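Local coordinates for putative Nitroreductase (Desulfovibrio desulfuricans subsp. desulfuricans str. G20, PDB 3E39) that binds flavin mononucleotide between its two subunits and probably acts as a flavin-dependent oxidoreductase of the nitroreductase family, at the flavin mononucleotide site and the interface of chains A and B. Numbering follows the deposited sequence. Chains: chain A/B, Putative Nitroreductase.

Contact 1: the flavin mononucleotide site. Residues chain A 15-17, 19, 71, 74, 120-124, 160, 162; chain B 42-44, 46, 92, 96, 99. With FMN (flavin mononucleotide), chain C.
Both subunits build this FMN pocket, as is typical of nitroreductases: chain A supplies the arginine-rich segment 15-19 and strand 118-122, chain B the loop around B:Gly44 and helix 94-114. Of the 623 Å² of FMN surface, 581 Å² is hidden. Packing is tight around the dimethylbenzene ring. The five-membered ring of A:Trp121, its CG anti to the backbone N (chi1 -178°), lies almost parallel under it with centroids 3.8 Å apart, while methyl C8M sits over the indole six-membered ring. B:Gly44 CA lies over the opposite face of the dimethylbenzene ring, 3.5 Å from its centroid; B:Lys96 CB touches methyl C7M. At the pyrimidine end A:Tyr71 turns its face to the flavin edge, N3 standing over the centre of the phenol ring, the planes 62° apart. A:Arg19 runs straight from CG to NE and grips side-on, NE donating to carbonyl O2 at 2.7 Å and NH2 to N1 at 3.0 Å, both in the guanidinium plane; its charge could stabilise negative charge on the N1-C2=O2 edge of reduced flavin. Carbonyl O4 accepts from the backbone N of A:Gly123 and A:Glu124, and A:Gly123 N can also donate to redox-active N5 at 2.9 Å if the flavin is oxidised. The phosphate is held by arginine charge and hydrogen bonds: bent A:Arg15 meets it end-on, NH1 in its guanidinium plane to O1P at 2.8 Å and NH2, tilted from it, to O3P, and bent A:Arg16 side-on, NE to O2P and NH2 to O3P. A:Ser17 adds OG to O1P and N to O2P, and A:Arg162 NH2 forms a salt bridge to O3P at 2.8 Å. Looser water-mediated contacts contrast: one water joins A:Arg19 to ester O5', another A:Ser17 O to O2P, and a third O4 to the carboxylate of A:Glu124. The site fixes the flavin at the subunit boundary, where it can serve as the redox cofactor.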
ATOM      1  N   ARG A  15       6.149 -12.041   2.568  1.00 11.58           N
ATOM      2  CA  ARG A  15       5.140 -12.041   1.522  1.00 10.23           C
ATOM      3  C   ARG A  15       5.832 -12.071   0.164  1.00 10.52           C
ATOM      4  O   ARG A  15       6.675 -11.215  -0.133  1.00 10.12           O
ATOM      5  CB  ARG A  15       4.336 -10.758   1.571  1.00  9.43           C
ATOM      6  CG  ARG A  15       3.333 -10.580   0.411  1.00  9.54           C
ATOM      7  CD  ARG A  15       3.209  -9.079  -0.037  1.00  8.93           C
ATOM      8  NE  ARG A  15       4.537  -8.533  -0.351  1.00  8.39           N
ATOM      9  CZ  ARG A  15       5.162  -8.656  -1.519  1.00  7.90           C
ATOM     10  NH1 ARG A  15       4.603  -9.335  -2.523  1.00 10.07           N
ATOM     11  NH2 ARG A  15       6.377  -8.159  -1.661  1.00  8.27           N
ATOM     12  N   ARG A  16       5.435 -13.017  -0.685  1.00 12.39           N
ATOM     13  CA  ARG A  16       5.987 -13.116  -2.019  1.00 10.99           C
ATOM     14  C   ARG A  16       4.871 -13.164  -3.064  1.00 10.53           C
ATOM     15  O   ARG A  16       3.733 -13.581  -2.783  1.00 12.07           O
ATOM     16  CB  ARG A  16       6.803 -14.416  -2.184  1.00 14.39           C
ATOM     17  CG  ARG A  16       8.101 -14.555  -1.393  1.00 15.40           C
ATOM     18  CD  ARG A  16       9.316 -13.940  -2.062  1.00 16.37           C
ATOM     19  NE  ARG A  16       9.253 -12.482  -2.134  1.00 12.33           N
ATOM     20  CZ  ARG A  16       9.477 -11.678  -1.097  1.00 10.89           C
ATOM     21  NH1 ARG A  16       9.725 -12.176   0.090  1.00 10.13           N
ATOM     22  NH2 ARG A  16       9.392 -10.352  -1.251  1.00 13.82           N
ATOM     23  N   SER A  17       5.213 -12.747  -4.274  1.00 11.18           N
ATOM     24  CA  SER A  17       4.310 -12.937  -5.397  1.00 11.80           C
ATOM     25  C   SER A  17       4.355 -14.442  -5.722  1.00 11.39           C
ATOM     26  O   SER A  17       5.400 -14.980  -6.094  1.00 13.18           O
ATOM     27  CB  SER A  17       4.733 -12.137  -6.620  1.00 11.03           C
ATOM     28  OG  SER A  17       4.530 -10.754  -6.430  1.00 12.39           O
ATOM     29  N   ARG A  19       2.614 -17.288  -8.082  1.00 13.35           N
ATOM     30  CA  ARG A  19       1.955 -17.372  -9.381  1.00 13.65           C
ATOM     31  C   ARG A  19       1.466 -18.763  -9.805  1.00 16.17           C
ATOM     32  O   ARG A  19       0.963 -18.931 -10.922  1.00 18.32           O
ATOM     33  CB  ARG A  19       2.919 -16.809 -10.428  1.00 12.53           C
ATOM     34  CG  ARG A  19       3.402 -15.370 -10.132  1.00 12.74           C
ATOM     35  CD  ARG A  19       4.444 -14.878 -11.136  1.00 12.91           C
ATOM     36  NE  ARG A  19       4.719 -13.434 -10.999  1.00 13.79           N
ATOM     37  CZ  ARG A  19       5.652 -12.909 -10.199  1.00 13.16           C
ATOM     38  NH1 ARG A  19       6.385 -13.669  -9.395  1.00 12.23           N
ATOM     39  NH2 ARG A  19       5.796 -11.609 -10.151  1.00 13.28           N
ATOM     40  N   TYR A  71      -0.529 -12.503 -19.080  1.00 15.22           N
ATOM     41  CA  TYR A  71      -0.365 -13.407 -17.950  1.00 14.64           C
ATOM     42  C   TYR A  71      -1.559 -14.337 -17.768  1.00 14.72           C
ATOM     43  O   TYR A  71      -2.053 -14.550 -16.657  1.00 14.18           O
ATOM     44  CB  TYR A  71      -0.113 -12.615 -16.682  1.00 13.99           C
ATOM     45  CG  TYR A  71       1.160 -11.821 -16.727  1.00 13.57           C
ATOM     46  CD1 TYR A  71       2.357 -12.383 -16.298  1.00 19.28           C
ATOM     47  CD2 TYR A  71       1.178 -10.511 -17.200  1.00 13.35           C
ATOM     48  CE1 TYR A  71       3.529 -11.667 -16.335  1.00 16.45           C
ATOM     49  CE2 TYR A  71       2.356  -9.787 -17.246  1.00 13.99           C
ATOM     50  CZ  TYR A  71       3.531 -10.398 -16.811  1.00 17.35           C
ATOM     51  OH  TYR A  71       4.705  -9.729 -16.829  1.00 19.83           O
ATOM     52  N   ILE A  74      -1.293 -17.378 -15.189  1.00 14.86           N
ATOM     53  CA  ILE A  74      -1.598 -17.018 -13.815  1.00 13.79           C
ATOM     54  C   ILE A  74      -3.116 -16.917 -13.661  1.00 11.75           C
ATOM     55  O   ILE A  74      -3.696 -17.489 -12.742  1.00 12.61           O
ATOM     56  CB  ILE A  74      -0.934 -15.657 -13.425  1.00 14.21           C
ATOM     57  CG1 ILE A  74       0.600 -15.782 -13.469  1.00 17.35           C
ATOM     58  CG2 ILE A  74      -1.419 -15.193 -12.013  1.00 13.87           C
ATOM     59  CD1 ILE A  74       1.360 -14.468 -13.242  1.00 13.33           C
ATOM     60  N   VAL A 120      -0.617 -12.906  -6.169  1.00  9.49           N
ATOM     61  CA  VAL A 120       0.189 -12.011  -6.976  1.00 10.10           C
ATOM     62  C   VAL A 120      -0.637 -10.806  -7.490  1.00  8.54           C
ATOM     63  O   VAL A 120      -1.800 -10.945  -7.939  1.00  7.19           O
ATOM     64  CB  VAL A 120       0.932 -12.741  -8.143  1.00 11.46           C
ATOM     65  CG1 VAL A 120      -0.074 -13.479  -9.090  1.00  9.49           C
ATOM     66  CG2 VAL A 120       1.815 -11.750  -8.912  1.00  9.15           C
ATOM     67  N   TRP A 121      -0.020  -9.631  -7.359  1.00  7.78           N
ATOM     68  CA  TRP A 121      -0.553  -8.358  -7.826  1.00  8.38           C
ATOM     69  C   TRP A 121      -0.354  -8.355  -9.326  1.00  9.34           C
ATOM     70  O   TRP A 121       0.765  -8.468  -9.784  1.00  9.15           O
ATOM     71  CB  TRP A 121       0.289  -7.247  -7.217  1.00  9.13           C
ATOM     72  CG  TRP A 121      -0.096  -5.836  -7.511  1.00  8.78           C
ATOM     73  CD1 TRP A 121      -0.641  -5.319  -8.652  1.00 11.21           C
ATOM     74  CD2 TRP A 121       0.143  -4.735  -6.644  1.00  7.16           C
ATOM     75  NE1 TRP A 121      -0.783  -3.955  -8.533  1.00  7.04           N
ATOM     76  CE2 TRP A 121      -0.317  -3.574  -7.298  1.00  5.60           C
ATOM     77  CE3 TRP A 121       0.699  -4.617  -5.365  1.00 10.80           C
ATOM     78  CZ2 TRP A 121      -0.242  -2.304  -6.715  1.00  8.70           C
ATOM     79  CZ3 TRP A 121       0.762  -3.345  -4.784  1.00  9.75           C
ATOM     80  CH2 TRP A 121       0.298  -2.219  -5.455  1.00 10.22           C
ATOM     81  N   LEU A 122      -1.428  -8.244 -10.096  1.00  6.73           N
ATOM     82  CA  LEU A 122      -1.318  -8.189 -11.544  1.00  9.32           C
ATOM     83  C   LEU A 122      -1.687  -6.785 -12.008  1.00  8.19           C
ATOM     84  O   LEU A 122      -2.797  -6.330 -11.757  1.00  8.51           O
ATOM     85  CB  LEU A 122      -2.229  -9.218 -12.206  1.00  9.94           C
ATOM     86  CG  LEU A 122      -1.921 -10.689 -11.943  1.00 13.09           C
ATOM     87  CD1 LEU A 122      -2.957 -11.593 -12.638  1.00 15.42           C
ATOM     88  CD2 LEU A 122      -0.544 -11.044 -12.389  1.00 10.73           C
ATOM     89  N   GLY A 123      -0.728  -6.091 -12.630  1.00  9.04           N
ATOM     90  CA  GLY A 123      -0.917  -4.725 -13.140  1.00  9.16           C
ATOM     91  C   GLY A 123      -0.802  -4.577 -14.650  1.00  8.85           C
ATOM     92  O   GLY A 123      -1.326  -3.652 -15.228  1.00 10.81           O
ATOM     93  N   GLU A 124      -0.113  -5.488 -15.316  1.00  9.53           N
ATOM     94  CA  GLU A 124      -0.071  -5.416 -16.772  1.00 10.14           C
ATOM     95  C   GLU A 124      -1.479  -5.467 -17.350  1.00  7.75           C
ATOM     96  O   GLU A 124      -1.764  -4.847 -18.381  1.00 11.42           O
ATOM     97  CB  GLU A 124       0.813  -6.546 -17.307  1.00  8.66           C
ATOM     98  CG  GLU A 124       0.715  -6.803 -18.809  1.00  9.65           C
ATOM     99  CD  GLU A 124      -0.434  -7.743 -19.201  1.00 11.61           C
ATOM    100  OE1 GLU A 124      -1.150  -8.252 -18.312  1.00 14.71           O
ATOM    101  OE2 GLU A 124      -0.585  -7.973 -20.413  1.00 16.38           O
ATOM    102  N   SER A 160      12.512 -13.190  -4.485  1.00 17.17           N
ATOM    103  CA  SER A 160      12.735 -11.840  -4.996  1.00 16.11           C
ATOM    104  C   SER A 160      13.948 -11.250  -4.286  1.00 17.91           C
ATOM    105  O   SER A 160      14.563 -11.908  -3.428  1.00 19.52           O
ATOM    106  CB  SER A 160      11.492 -10.963  -4.772  1.00 13.03           C
ATOM    107  OG  SER A 160      11.610  -9.706  -5.391  1.00 13.56           O
ATOM    108  N   ARG A 162      15.672  -7.195  -2.928  1.00 13.54           N
ATOM    109  CA  ARG A 162      15.511  -5.746  -2.788  1.00 11.25           C
ATOM    110  C   ARG A 162      16.884  -5.124  -2.659  1.00 13.44           C
ATOM    111  O   ARG A 162      17.833  -5.771  -2.169  1.00 12.57           O
ATOM    112  CB  ARG A 162      14.673  -5.372  -1.567  1.00 14.06           C
ATOM    113  CG  ARG A 162      13.202  -5.737  -1.642  1.00 11.57           C
ATOM    114  CD  ARG A 162      12.402  -4.995  -2.738  1.00 11.04           C
ATOM    115  NE  ARG A 162      10.988  -5.366  -2.537  1.00  9.09           N
ATOM    116  CZ  ARG A 162      10.436  -6.500  -2.958  1.00 14.53           C
ATOM    117  NH1 ARG A 162      11.133  -7.358  -3.692  1.00 11.77           N
ATOM    118  NH2 ARG A 162       9.161  -6.764  -2.681  1.00 12.12           N
TER
ATOM    119  N   PRO B  42       6.115  -4.397  -2.749  1.00  6.51           N
ATOM    120  CA  PRO B  42       6.369  -4.737  -4.167  1.00  8.28           C
ATOM    121  C   PRO B  42       6.354  -3.511  -5.102  1.00  9.38           C
ATOM    122  O   PRO B  42       5.923  -2.427  -4.725  1.00  9.48           O
ATOM    123  CB  PRO B  42       5.207  -5.674  -4.489  1.00  9.03           C
ATOM    124  CG  PRO B  42       4.102  -5.137  -3.640  1.00  6.94           C
ATOM    125  CD  PRO B  42       4.711  -4.638  -2.374  1.00  7.42           C
ATOM    126  N   SER B  43       6.834  -3.704  -6.327  1.00  8.17           N
ATOM    127  CA  SER B  43       6.832  -2.706  -7.372  1.00  9.57           C
ATOM    128  C   SER B  43       6.675  -3.521  -8.659  1.00  9.40           C
ATOM    129  O   SER B  43       7.096  -4.674  -8.705  1.00  9.26           O
ATOM    130  CB  SER B  43       8.085  -1.824  -7.368  1.00 10.06           C
ATOM    131  OG  SER B  43       9.272  -2.601  -7.491  1.00 10.69           O
ATOM    132  N   GLY B  44       6.059  -2.926  -9.667  1.00 10.80           N
ATOM    133  CA  GLY B  44       5.710  -3.620 -10.932  1.00 12.94           C
ATOM    134  C   GLY B  44       6.753  -4.481 -11.627  1.00 14.59           C
ATOM    135  O   GLY B  44       6.449  -5.595 -12.084  1.00 14.25           O
ATOM    136  N   ASN B  46       9.816  -5.009 -10.148  1.00 11.93           N
ATOM    137  CA  ASN B  46      10.837  -5.005  -9.093  1.00 11.38           C
ATOM    138  C   ASN B  46      11.779  -3.803  -9.329  1.00 10.53           C
ATOM    139  O   ASN B  46      12.992  -3.862  -8.998  1.00 11.98           O
ATOM    140  CB  ASN B  46      11.597  -6.333  -8.932  1.00 12.04           C
ATOM    141  CG  ASN B  46      12.277  -6.433  -7.570  1.00 15.39           C
ATOM    142  OD1 ASN B  46      11.807  -5.833  -6.596  1.00 13.99           O
ATOM    143  ND2 ASN B  46      13.373  -7.195  -7.484  1.00 12.34           N
ATOM    144  N   TYR B  92       8.556   3.176 -14.182  1.00 13.22           N
ATOM    145  CA  TYR B  92       8.173   2.530 -15.457  1.00 11.06           C
ATOM    146  C   TYR B  92       6.748   2.915 -15.883  1.00 11.39           C
ATOM    147  O   TYR B  92       6.395   2.862 -17.075  1.00 11.93           O
ATOM    148  CB  TYR B  92       8.355   1.011 -15.402  1.00 10.45           C
ATOM    149  CG  TYR B  92       7.198   0.217 -14.832  1.00 10.18           C
ATOM    150  CD1 TYR B  92       6.916   0.242 -13.486  1.00 11.36           C
ATOM    151  CD2 TYR B  92       6.377  -0.558 -15.658  1.00 10.53           C
ATOM    152  CE1 TYR B  92       5.864  -0.499 -12.964  1.00 10.87           C
ATOM    153  CE2 TYR B  92       5.338  -1.269 -15.156  1.00 11.87           C
ATOM    154  CZ  TYR B  92       5.077  -1.248 -13.804  1.00 14.29           C
ATOM    155  OH  TYR B  92       4.043  -1.979 -13.264  1.00 11.58           O
ATOM    156  N   LYS B  96       1.140   2.973 -11.791  1.00  7.90           N
ATOM    157  CA  LYS B  96       1.567   1.798 -11.048  1.00  8.51           C
ATOM    158  C   LYS B  96       2.709   2.099 -10.059  1.00  9.03           C
ATOM    159  O   LYS B  96       2.855   1.407  -9.045  1.00  9.18           O
ATOM    160  CB  LYS B  96       1.906   0.627 -11.989  1.00  9.51           C
ATOM    161  CG  LYS B  96       0.695   0.184 -12.844  1.00 13.20           C
ATOM    162  CD  LYS B  96       1.167  -0.857 -13.867  1.00 16.70           C
ATOM    163  CE  LYS B  96       0.568  -0.727 -15.228  1.00 19.52           C
ATOM    164  NZ  LYS B  96       1.125  -1.854 -16.045  1.00 11.81           N
ATOM    165  N   GLN B  99       1.009   3.578  -7.102  1.00  7.82           N
ATOM    166  CA  GLN B  99       0.388   2.483  -6.329  1.00  8.29           C
ATOM    167  C   GLN B  99       1.471   1.827  -5.460  1.00  8.01           C
ATOM    168  O   GLN B  99       1.260   1.499  -4.288  1.00  7.40           O
ATOM    169  CB  GLN B  99      -0.204   1.434  -7.252  1.00  8.18           C
ATOM    170  CG  GLN B  99      -1.409   1.898  -8.046  1.00  5.42           C
ATOM    171  CD  GLN B  99      -1.825   0.886  -9.079  1.00  6.72           C
ATOM    172  OE1 GLN B  99      -1.034   0.009  -9.470  1.00  9.45           O
ATOM    173  NE2 GLN B  99      -3.099   0.957  -9.502  1.00  7.15           N
TER
HETATM  174  N1  FMN C 200       3.697  -9.813 -11.426  1.00  9.68           N
HETATM  175  C2  FMN C 200       3.329 -10.497 -12.567  1.00 12.92           C
HETATM  176  O2  FMN C 200       3.645 -11.663 -12.738  1.00 13.73           O
HETATM  177  N3  FMN C 200       2.557  -9.881 -13.528  1.00 11.94           N
HETATM  178  C4  FMN C 200       2.137  -8.575 -13.423  1.00 10.96           C
HETATM  179  O4  FMN C 200       1.275  -8.148 -14.211  1.00  9.60           O
HETATM  180  C4A FMN C 200       2.509  -7.860 -12.280  1.00 11.43           C
HETATM  181  N5  FMN C 200       2.094  -6.556 -12.148  1.00 11.18           N
HETATM  182  C5A FMN C 200       2.431  -5.826 -11.005  1.00 11.22           C
HETATM  183  C6  FMN C 200       2.020  -4.492 -10.905  1.00 10.98           C
HETATM  184  C7  FMN C 200       2.334  -3.743  -9.767  1.00 10.45           C
HETATM  185  C7M FMN C 200       2.044  -2.265  -9.745  1.00  8.61           C
HETATM  186  C8  FMN C 200       3.090  -4.342  -8.740  1.00  7.94           C
HETATM  187  C8M FMN C 200       3.419  -3.564  -7.487  1.00  8.63           C
HETATM  188  C9  FMN C 200       3.521  -5.665  -8.865  1.00  9.50           C
HETATM  189  C9A FMN C 200       3.193  -6.429 -10.005  1.00 10.14           C
HETATM  190  N10 FMN C 200       3.621  -7.778 -10.147  1.00 10.26           N
HETATM  191  C10 FMN C 200       3.276  -8.493 -11.286  1.00 10.44           C
HETATM  192  C1' FMN C 200       4.454  -8.445  -9.120  1.00 11.16           C
HETATM  193  C2' FMN C 200       5.909  -7.969  -9.152  1.00 12.77           C
HETATM  194  O2' FMN C 200       6.594  -8.548 -10.249  1.00 11.94           O
HETATM  195  C3' FMN C 200       6.586  -8.359  -7.848  1.00 12.58           C
HETATM  196  O3' FMN C 200       5.913  -7.725  -6.784  1.00 10.62           O
HETATM  197  C4' FMN C 200       8.055  -7.943  -7.795  1.00 11.92           C
HETATM  198  O4' FMN C 200       8.770  -8.634  -8.794  1.00 10.29           O
HETATM  199  C5' FMN C 200       8.682  -8.258  -6.457  1.00  7.61           C
HETATM  200  O5' FMN C 200       8.395  -9.588  -6.063  1.00 10.70           O
HETATM  201  P   FMN C 200       7.695 -10.013  -4.688  1.00 11.23           P
HETATM  202  O1P FMN C 200       6.242  -9.572  -4.783  1.00 11.73           O
HETATM  203  O2P FMN C 200       7.852 -11.516  -4.532  1.00  9.74           O
HETATM  204  O3P FMN C 200       8.416  -9.248  -3.610  1.00 12.03           O
HETATM  205  O   HOH W   1      -1.348  -8.615 -15.461  1.00 11.20           O
HETATM  206  O   HOH W   2       8.157 -11.760  -8.023  1.00 14.56           O
HETATM  207  O   HOH W   3       8.060 -14.031  -5.923  1.00 16.96           O

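Contact 2: the interface of chains A and B. Residues chain A 28, 31-32, 35-36, 39; chain B 165, 174.
Helix 28-39 of chain A meets two pieces of the C-terminal part of chain B: the start of helix 165-168, through B:Leu165, and the loop carrying B:Phe174. The two side chains settle at separate points along the helix and carry this patch of 248 Å², which is mainly apolar. The partner hides 87 Å² of B:Leu165. Its CG is anti to the backbone N (chi1 176°), and both methyls point at the helix, crossing A:Leu35 and A:Ile39 at about right angles. CD2 touches A:Leu35 CB at 3.6 Å, while CD1 touches A:Ile39 CG2 at 3.6 Å and also nears A:Leu35 CB. A:Ile39 holds CG1 in the crowded position between backbone N and carbonyl carbon (chi1 71°), so that its CD1 reaches alongside the backbone of B:Leu165. B:Phe174 lies over the first turn of the helix, its CG anti to the carbonyl carbon. Its CD1-CE1 side slides past A:Asp28 in the opposite direction, B:Phe174 CD1 lying 3.7 Å from A:Asp28 CG, the carboxylate carbon. OD1 of that carboxylate sits at the ring edge, in plane, where the positive rim of the ring would suit its charge. The tip, CZ, reaches A:Arg32 CB at 3.8 Å, the arginine chain crossing the phenyl at about a right angle. A:Arg32 extends with CG anti to the backbone N, then bends at chi3, bringing NH1 to 4.0 Å from A:Glu36 OE2 in a long salt bridge within chain A. That pairing may help position the glutamate, whose own chain bends at chi2 to set the carboxylate beside B:Leu165 CB. A water makes a polar link across the patch: A:Glu36 OE2 lies 2.8 Å from the water oxygen, and the backbone N of B:Leu165 points at the same oxygen almost straight, at 2.9 Å and 176° at the hydrogen.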
ATOM      1  N   ASP A  28     -15.008 -18.966   0.933  1.00 16.67           N
ATOM      2  CA  ASP A  28     -15.699 -17.696   0.953  1.00 15.33           C
ATOM      3  C   ASP A  28     -15.192 -16.878   2.126  1.00 13.90           C
ATOM      4  O   ASP A  28     -15.071 -15.654   1.988  1.00 13.14           O
ATOM      5  CB  ASP A  28     -17.223 -17.851   1.097  1.00 15.50           C
ATOM      6  CG  ASP A  28     -17.915 -18.145  -0.210  1.00 19.46           C
ATOM      7  OD1 ASP A  28     -17.266 -18.110  -1.275  1.00 20.69           O
ATOM      8  OD2 ASP A  28     -19.148 -18.353  -0.161  1.00 23.22           O
ATOM      9  N   VAL A  31     -11.889 -15.313   1.296  1.00  9.85           N
ATOM     10  CA  VAL A  31     -12.093 -14.183   0.376  1.00 11.89           C
ATOM     11  C   VAL A  31     -12.642 -12.974   1.151  1.00  9.25           C
ATOM     12  O   VAL A  31     -12.195 -11.813   0.956  1.00  8.04           O
ATOM     13  CB  VAL A  31     -13.004 -14.544  -0.826  1.00 11.68           C
ATOM     14  CG1 VAL A  31     -13.324 -13.290  -1.653  1.00 11.85           C
ATOM     15  CG2 VAL A  31     -12.311 -15.665  -1.674  1.00 10.21           C
ATOM     16  N   ARG A  32     -13.600 -13.240   2.036  1.00  9.11           N
ATOM     17  CA  ARG A  32     -14.185 -12.175   2.860  1.00 10.85           C
ATOM     18  C   ARG A  32     -13.123 -11.490   3.726  1.00 10.66           C
ATOM     19  O   ARG A  32     -13.070 -10.246   3.795  1.00 10.70           O
ATOM     20  CB  ARG A  32     -15.314 -12.725   3.750  1.00 13.15           C
ATOM     21  CG  ARG A  32     -16.145 -11.603   4.350  1.00 12.94           C
ATOM     22  CD  ARG A  32     -17.121 -12.113   5.411  1.00 16.97           C
ATOM     23  NE  ARG A  32     -16.412 -12.570   6.608  1.00 21.24           N
ATOM     24  CZ  ARG A  32     -15.946 -11.764   7.569  1.00 22.63           C
ATOM     25  NH1 ARG A  32     -16.096 -10.449   7.495  1.00 26.83           N
ATOM     26  NH2 ARG A  32     -15.313 -12.288   8.617  1.00 21.26           N
ATOM     27  N   LEU A  35     -10.928  -9.293   1.534  1.00  8.83           N
ATOM     28  CA  LEU A  35     -11.629  -8.071   1.139  1.00  9.44           C
ATOM     29  C   LEU A  35     -11.719  -7.096   2.328  1.00  8.03           C
ATOM     30  O   LEU A  35     -11.525  -5.894   2.154  1.00  8.17           O
ATOM     31  CB  LEU A  35     -13.015  -8.404   0.605  1.00 10.92           C
ATOM     32  CG  LEU A  35     -13.093  -9.090  -0.761  1.00  9.57           C
ATOM     33  CD1 LEU A  35     -14.552  -9.543  -0.977  1.00  8.49           C
ATOM     34  CD2 LEU A  35     -12.636  -8.187  -1.849  1.00 12.12           C
ATOM     35  N   GLU A  36     -11.985  -7.623   3.528  1.00  8.69           N
ATOM     36  CA  GLU A  36     -12.055  -6.778   4.760  1.00 10.17           C
ATOM     37  C   GLU A  36     -10.736  -6.062   5.019  1.00  7.98           C
ATOM     38  O   GLU A  36     -10.718  -4.909   5.470  1.00  7.93           O
ATOM     39  CB  GLU A  36     -12.431  -7.626   5.994  1.00 10.97           C
ATOM     40  CG  GLU A  36     -13.923  -7.978   6.071  1.00 11.76           C
ATOM     41  CD  GLU A  36     -14.799  -6.785   6.357  1.00 14.63           C
ATOM     42  OE1 GLU A  36     -14.353  -5.842   7.055  1.00 16.99           O
ATOM     43  OE2 GLU A  36     -15.958  -6.789   5.914  1.00 12.50           O
ATOM     44  N   ILE A  39     -10.692  -3.049   2.469  1.00  8.06           N
ATOM     45  CA  ILE A  39     -11.510  -1.876   2.758  1.00  8.01           C
ATOM     46  C   ILE A  39     -10.973  -1.077   3.946  1.00  5.15           C
ATOM     47  O   ILE A  39     -11.249   0.133   4.063  1.00  8.26           O
ATOM     48  CB  ILE A  39     -13.002  -2.205   2.946  1.00  9.05           C
ATOM     49  CG1 ILE A  39     -13.264  -2.940   4.241  1.00  8.35           C
ATOM     50  CG2 ILE A  39     -13.566  -2.997   1.734  1.00 10.20           C
ATOM     51  CD1 ILE A  39     -14.796  -3.050   4.531  1.00 10.38           C
TER
ATOM     52  N   LEU B 165     -18.483  -3.695   3.649  1.00 13.16           N
ATOM     53  CA  LEU B 165     -17.902  -4.345   2.471  1.00 12.63           C
ATOM     54  C   LEU B 165     -18.891  -4.483   1.307  1.00 13.76           C
ATOM     55  O   LEU B 165     -18.542  -4.236   0.139  1.00 13.03           O
ATOM     56  CB  LEU B 165     -17.357  -5.731   2.861  1.00 15.16           C
ATOM     57  CG  LEU B 165     -16.794  -6.580   1.716  1.00 11.00           C
ATOM     58  CD1 LEU B 165     -15.732  -5.801   0.895  1.00 12.40           C
ATOM     59  CD2 LEU B 165     -16.201  -7.854   2.273  1.00 12.18           C
ATOM     60  N   PHE B 174     -21.088 -13.649  -2.318  1.00 20.96           N
ATOM     61  CA  PHE B 174     -21.390 -14.721  -1.373  1.00 24.49           C
ATOM     62  C   PHE B 174     -22.859 -15.163  -1.460  1.00 26.14           C
ATOM     63  O   PHE B 174     -23.701 -14.424  -1.969  1.00 26.16           O
ATOM     64  CB  PHE B 174     -21.014 -14.268   0.041  1.00 21.95           C
ATOM     65  CG  PHE B 174     -19.609 -13.735   0.146  1.00 20.46           C
ATOM     66  CD1 PHE B 174     -18.526 -14.532  -0.230  1.00 24.87           C
ATOM     67  CD2 PHE B 174     -19.358 -12.455   0.640  1.00 26.47           C
ATOM     68  CE1 PHE B 174     -17.225 -14.066  -0.121  1.00 17.20           C
ATOM     69  CE2 PHE B 174     -18.041 -11.977   0.739  1.00 17.76           C
ATOM     70  CZ  PHE B 174     -16.985 -12.779   0.368  1.00 21.23           C
TER
HETATM   71  O   HOH W   4     -18.112  -4.991   6.174  1.00 18.33           O

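The C-alpha centres of contact 1 and contact 2 lie about 22 Å apart, and the two share no residue. Both nevertheless join chain A to chain B, and the C-terminal region that supplies B:Leu165 and B:Phe174 in contact 2 follows closely on the segment whose chain A copy, A:Ser160 and A:Arg162, reaches the phosphate in contact 1. Two-fold symmetry repeats both contacts with the chains exchanged. The C-terminal arm wrapped over the partner may thus steady a dimer whose boundary makes the flavin pocket, so that cofactor binding and subunit pairing plausibly support each other.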